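PDB 6HMJ: putative PAS/PAC sensor protein from Nakamurella multipartita DSM 44233, which acts as a blue light receptor of the light-oxygen-voltage type, carrying a flavin mononucleotide chromophore and mediating RNA binding and translational regulation. Local coordinates for the interface of chains A and B. Coordinates in Å, arbitrary orientation; residue numbers count along the deposited sequence, not the author numbering. Chains: chain A/B, Putative PAS/PAC sensor protein.

Contact 1: the interface of chains A and B. Residues chain A 226-227, 229, 237; chain B 251, 262-263.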
ATOM      1  N   SER A 226      25.857  -5.960 -43.729  1.00 74.22           N
ATOM      2  CA  SER A 226      24.484  -5.904 -44.210  1.00 70.97           C
ATOM      3  C   SER A 226      23.935  -7.290 -44.516  1.00 72.90           C
ATOM      4  O   SER A 226      22.857  -7.404 -45.110  1.00 71.41           O
ATOM      5  CB  SER A 226      24.390  -5.014 -45.452  1.00 70.42           C
ATOM      6  OG  SER A 226      25.306  -5.431 -46.449  1.00 73.27           O
ATOM      7  N   GLY A 227      24.649  -8.340 -44.118  1.00 74.32           N
ATOM      8  CA  GLY A 227      24.172  -9.691 -44.333  1.00 76.87           C
ATOM      9  C   GLY A 227      24.068 -10.009 -45.809  1.00 79.27           C
ATOM     10  O   GLY A 227      24.954  -9.686 -46.608  1.00 80.53           O
ATOM     11  N   ILE A 229      21.492  -8.988 -47.752  1.00 72.83           N
ATOM     12  CA  ILE A 229      20.653  -8.031 -48.477  1.00 73.42           C
ATOM     13  C   ILE A 229      21.288  -7.745 -49.832  1.00 76.05           C
ATOM     14  O   ILE A 229      22.500  -7.461 -49.897  1.00 75.98           O
ATOM     15  CB  ILE A 229      20.489  -6.729 -47.668  1.00 70.64           C
ATOM     16  CG1 ILE A 229      19.817  -7.010 -46.320  1.00 70.15           C
ATOM     17  CG2 ILE A 229      19.738  -5.690 -48.496  1.00 70.24           C
ATOM     18  CD1 ILE A 229      19.766  -5.810 -45.395  1.00 67.45           C
ATOM     19  N   ILE A 237      15.704  -0.910 -48.541  1.00 61.17           N
ATOM     20  CA  ILE A 237      15.354  -1.804 -47.442  1.00 59.89           C
ATOM     21  C   ILE A 237      15.681  -1.154 -46.104  1.00 58.79           C
ATOM     22  O   ILE A 237      14.837  -1.087 -45.201  1.00 58.79           O
ATOM     23  CB  ILE A 237      16.075  -3.158 -47.602  1.00 60.41           C
ATOM     24  CG1 ILE A 237      15.447  -3.958 -48.748  1.00 63.43           C
ATOM     25  CG2 ILE A 237      16.030  -3.945 -46.298  1.00 60.25           C
ATOM     26  CD1 ILE A 237      16.165  -5.253 -49.073  1.00 64.58           C
TER
ATOM     27  N   VAL B 251      15.410  -9.057 -41.854  1.00 62.42           N
ATOM     28  CA  VAL B 251      14.998  -8.954 -43.247  1.00 65.57           C
ATOM     29  C   VAL B 251      14.880 -10.364 -43.804  1.00 69.93           C
ATOM     30  O   VAL B 251      15.771 -11.195 -43.597  1.00 70.47           O
ATOM     31  CB  VAL B 251      15.986  -8.122 -44.087  1.00 64.68           C
ATOM     32  CG1 VAL B 251      15.508  -8.016 -45.532  1.00 68.01           C
ATOM     33  CG2 VAL B 251      16.166  -6.738 -43.483  1.00 62.59           C
ATOM     34  N   VAL B 262      17.619 -12.858 -44.483  1.00 67.91           N
ATOM     35  CA  VAL B 262      18.829 -12.321 -45.090  1.00 66.65           C
ATOM     36  C   VAL B 262      19.531 -11.320 -44.189  1.00 63.34           C
ATOM     37  O   VAL B 262      20.622 -10.848 -44.542  1.00 62.84           O
ATOM     38  CB  VAL B 262      18.536 -11.684 -46.462  1.00 68.34           C
ATOM     39  CG1 VAL B 262      18.067 -12.741 -47.452  1.00 71.50           C
ATOM     40  CG2 VAL B 262      17.499 -10.575 -46.332  1.00 68.51           C
ATOM     41  N   TYR B 263      18.954 -10.981 -43.036  1.00 61.16           N
ATOM     42  CA  TYR B 263      19.606 -10.048 -42.128  1.00 57.90           C
ATOM     43  C   TYR B 263      19.035 -10.201 -40.725  1.00 55.63           C
ATOM     44  O   TYR B 263      17.832 -10.415 -40.555  1.00 54.41           O
ATOM     45  CB  TYR B 263      19.439  -8.601 -42.608  1.00 56.52           C
ATOM     46  CG  TYR B 263      20.075  -7.582 -41.693  1.00 55.35           C
ATOM     47  CD1 TYR B 263      21.444  -7.355 -41.723  1.00 55.10           C
ATOM     48  CD2 TYR B 263      19.307  -6.844 -40.804  1.00 55.59           C
ATOM     49  CE1 TYR B 263      22.033  -6.425 -40.892  1.00 54.53           C
ATOM     50  CE2 TYR B 263      19.886  -5.908 -39.965  1.00 55.70           C
ATOM     51  CZ  TYR B 263      21.250  -5.703 -40.013  1.00 55.12           C
ATOM     52  OH  TYR B 263      21.828  -4.773 -39.182  1.00 53.80           O
TER
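A:Ile229 reaches B:Tyr263 because CG1 of the isoleucine stands opposite its carbonyl carbon (chi1 -61°) and the chain then runs on extended, carrying CD1 forward into the partner. On the tyrosine, CG lies trans to the backbone N (chi1 179°), and the ring is turned steeply about its CB-CG bond, presenting one face to chain A. CD1 of A:Ile229 is 4.0 Å from CB of B:Tyr263 and 4.1 Å from ring atom CG, nearly straight above it, while the two side chains run at a slant to each other. From the same face, but displaced beyond the ring's CD1 side, comes the loop backbone: the carbonyl O of A:Ser226 lies 3.7 Å from CD1 of B:Tyr263, a van der Waals approach. A:Gly227 follows, with CA 3.7 Å from the carbonyl O of B:Val262.

The same methyl of A:Ile229 also borders B:Val251, whose CG2 is 4.2 Å from A:Ile229 CD1. CG2 of that valine meets CG2 of A:Ile237 at 4.0 Å, and its other branch, CG1, stands nearly as near to the same methyl. B:Val251 is thus flanked by a loop residue and a residue of helix 234-244. An alanine in place of B:Tyr263 would keep CB but is likely to leave CD1 of A:Ile229 without the ring face above which it sits, and the backbone of A:Ser226 without its ring neighbour.

About 119 Å² of protein surface is hidden here. In this two-fold assembly the patch lays the loop and helix of one chain on strands 250-253 and 261-264 of the other, and may thereby contribute to dimer formation by the PAS (LOV) regions.

Contact 2: the interface of chains A and B. Residues chain A 331, 333, 344, 346; chain B 237, 240-241, 244.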
ATOM      1  N   SER A 331      27.263   7.091 -32.304  1.00 54.12           N
ATOM      2  CA  SER A 331      28.078   6.179 -33.095  1.00 55.44           C
ATOM      3  C   SER A 331      28.651   6.926 -34.290  1.00 54.58           C
ATOM      4  O   SER A 331      27.878   7.475 -35.095  1.00 52.38           O
ATOM      5  CB  SER A 331      27.240   4.985 -33.558  1.00 56.31           C
ATOM      6  OG  SER A 331      28.072   3.933 -34.011  1.00 59.71           O
ATOM      7  N   VAL A 333      30.315   7.595 -37.981  1.00 57.92           N
ATOM      8  CA  VAL A 333      30.289   6.979 -39.304  1.00 61.13           C
ATOM      9  C   VAL A 333      31.449   7.565 -40.097  1.00 64.38           C
ATOM     10  O   VAL A 333      31.521   8.785 -40.283  1.00 64.26           O
ATOM     11  CB  VAL A 333      28.953   7.219 -40.024  1.00 59.17           C
ATOM     12  CG1 VAL A 333      28.951   6.529 -41.376  1.00 59.57           C
ATOM     13  CG2 VAL A 333      27.788   6.748 -39.164  1.00 58.11           C
ATOM     14  N   ILE A 344      25.507   9.044 -35.704  1.00 52.76           N
ATOM     15  CA  ILE A 344      24.167   8.509 -35.495  1.00 52.02           C
ATOM     16  C   ILE A 344      23.851   8.585 -34.009  1.00 52.20           C
ATOM     17  O   ILE A 344      24.713   8.309 -33.165  1.00 51.29           O
ATOM     18  CB  ILE A 344      24.033   7.063 -36.008  1.00 52.69           C
ATOM     19  CG1 ILE A 344      24.559   6.952 -37.440  1.00 52.84           C
ATOM     20  CG2 ILE A 344      22.572   6.619 -35.945  1.00 52.18           C
ATOM     21  CD1 ILE A 344      24.604   5.534 -37.961  1.00 54.00           C
ATOM     22  N   TYR A 346      20.890   7.467 -31.017  1.00 55.32           N
ATOM     23  CA  TYR A 346      19.778   6.579 -30.678  1.00 55.70           C
ATOM     24  C   TYR A 346      19.250   6.996 -29.309  1.00 56.23           C
ATOM     25  O   TYR A 346      19.758   6.547 -28.280  1.00 58.91           O
ATOM     26  CB  TYR A 346      20.217   5.111 -30.677  1.00 56.73           C
ATOM     27  CG  TYR A 346      21.061   4.721 -31.865  1.00 59.60           C
ATOM     28  CD1 TYR A 346      22.424   4.983 -31.885  1.00 61.67           C
ATOM     29  CD2 TYR A 346      20.498   4.086 -32.965  1.00 60.61           C
ATOM     30  CE1 TYR A 346      23.202   4.631 -32.968  1.00 63.94           C
ATOM     31  CE2 TYR A 346      21.267   3.727 -34.053  1.00 62.26           C
ATOM     32  CZ  TYR A 346      22.619   4.004 -34.050  1.00 65.08           C
ATOM     33  OH  TYR A 346      23.395   3.650 -35.132  1.00 68.27           O
TER
ATOM     34  N   ILE B 237      25.786   4.713 -43.657  1.00 60.41           N
ATOM     35  CA  ILE B 237      25.058   5.282 -42.528  1.00 61.16           C
ATOM     36  C   ILE B 237      23.920   4.355 -42.118  1.00 59.92           C
ATOM     37  O   ILE B 237      23.748   4.036 -40.937  1.00 59.04           O
ATOM     38  CB  ILE B 237      24.537   6.686 -42.887  1.00 63.30           C
ATOM     39  CG1 ILE B 237      25.699   7.670 -43.024  1.00 65.59           C
ATOM     40  CG2 ILE B 237      23.561   7.181 -41.828  1.00 61.85           C
ATOM     41  CD1 ILE B 237      25.306   9.001 -43.651  1.00 68.16           C
ATOM     42  N   ARG B 240      25.134   1.008 -40.531  1.00 64.57           N
ATOM     43  CA  ARG B 240      25.526   1.204 -39.139  1.00 64.10           C
ATOM     44  C   ARG B 240      24.310   1.416 -38.247  1.00 60.90           C
ATOM     45  O   ARG B 240      24.285   0.953 -37.100  1.00 60.53           O
ATOM     46  CB  ARG B 240      26.499   2.384 -39.045  1.00 68.29           C
ATOM     47  CG  ARG B 240      26.825   2.858 -37.637  1.00 72.91           C
ATOM     48  CD  ARG B 240      27.713   1.863 -36.903  1.00 77.32           C
ATOM     49  NE  ARG B 240      29.043   1.753 -37.495  1.00 81.28           N
ATOM     50  CZ  ARG B 240      30.071   1.133 -36.919  1.00 84.50           C
ATOM     51  NH1 ARG B 240      29.928   0.571 -35.725  1.00 85.15           N
ATOM     52  NH2 ARG B 240      31.244   1.079 -37.535  1.00 86.09           N
ATOM     53  N   ALA B 241      23.286   2.105 -38.755  1.00 57.17           N
ATOM     54  CA  ALA B 241      22.119   2.401 -37.929  1.00 54.87           C
ATOM     55  C   ALA B 241      21.388   1.126 -37.523  1.00 54.56           C
ATOM     56  O   ALA B 241      20.968   0.985 -36.369  1.00 54.93           O
ATOM     57  CB  ALA B 241      21.179   3.348 -38.671  1.00 54.38           C
ATOM     58  N   ASP B 244      23.408  -0.850 -34.751  1.00 53.52           N
ATOM     59  CA  ASP B 244      23.434  -0.287 -33.409  1.00 54.62           C
ATOM     60  C   ASP B 244      22.056  -0.128 -32.780  1.00 53.33           C
ATOM     61  O   ASP B 244      21.975   0.168 -31.584  1.00 53.45           O
ATOM     62  CB  ASP B 244      24.127   1.082 -33.438  1.00 55.87           C
ATOM     63  CG  ASP B 244      25.591   0.987 -33.812  1.00 58.47           C
ATOM     64  OD1 ASP B 244      26.127  -0.140 -33.865  1.00 59.49           O
ATOM     65  OD2 ASP B 244      26.204   2.044 -34.065  1.00 59.28           O
TER
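A:Tyr346 lays its phenol over B:Asp244, with the ring and carboxylate planes 68° apart and the two side chains passing at a slant. The evidence for a face contact is the position of the aspartate CB, which sits almost perpendicularly off the ring at CZ, 3.3 Å away. It is therefore the methylene of the aspartate that meets the aromatic surface, while the carboxylate continues past it towards A:Ser331. The tyrosine hydroxyl projects over helix 234-244 of chain B, with OH 3.3 Å from CA of B:Ala241.

A:Ile344 points at the same helix with its outermost methyl. Its CG1 is opposite the carbonyl carbon (chi1 -50°), and the extended chain beyond places CD1 against the turn formed by B:Ile237, B:Arg240 and B:Ala241. CD1 is 3.5 Å from CG of B:Arg240, an aliphatic contact made obliquely, and 4.0 Å from CA of B:Ala241. The arginine chain bends at chi2 and chi3, so that its methylenes follow the interface; CD comes to 3.6 Å from OG of A:Ser331.

At the other end of the patch, A:Val333 and B:Ile237 cross at about a right angle, touching through CG1 of each at 3.8 Å. The residues on chain A alternate along strands 323-334 and 340-346, which fits a sheet face receiving one side of a helix; some 200 Å² of surface is hidden.

B:Asp244 is the last residue of its helix, where a negative charge would probably be disfavoured by the helix dipole, and a hydroxyl donor is likely to ease this. A:Ser331 supplies one: its OG donates a hydrogen bond of 2.7 Å to the carboxylate OD2 of B:Asp244, arriving nearly along the C-O axis of that oxygen.

The C-alpha centres of contact 1 and contact 2 lie about 16 Å apart, and helix 234-244 serves in both: chain A's copy in contact 1, chain B's in contact 2. Residue 237 illustrates the double use, offering its CG2 methyl in the first and its CG1 branch in the second. Because the interface is two-fold symmetric, each helix makes both sets of contacts, touching partner strands 250-253, 323-334 and 340-346. This reciprocal exchange suggests that the helices could couple the two light-sensing regions, although the structure alone does not show whether illumination alters it.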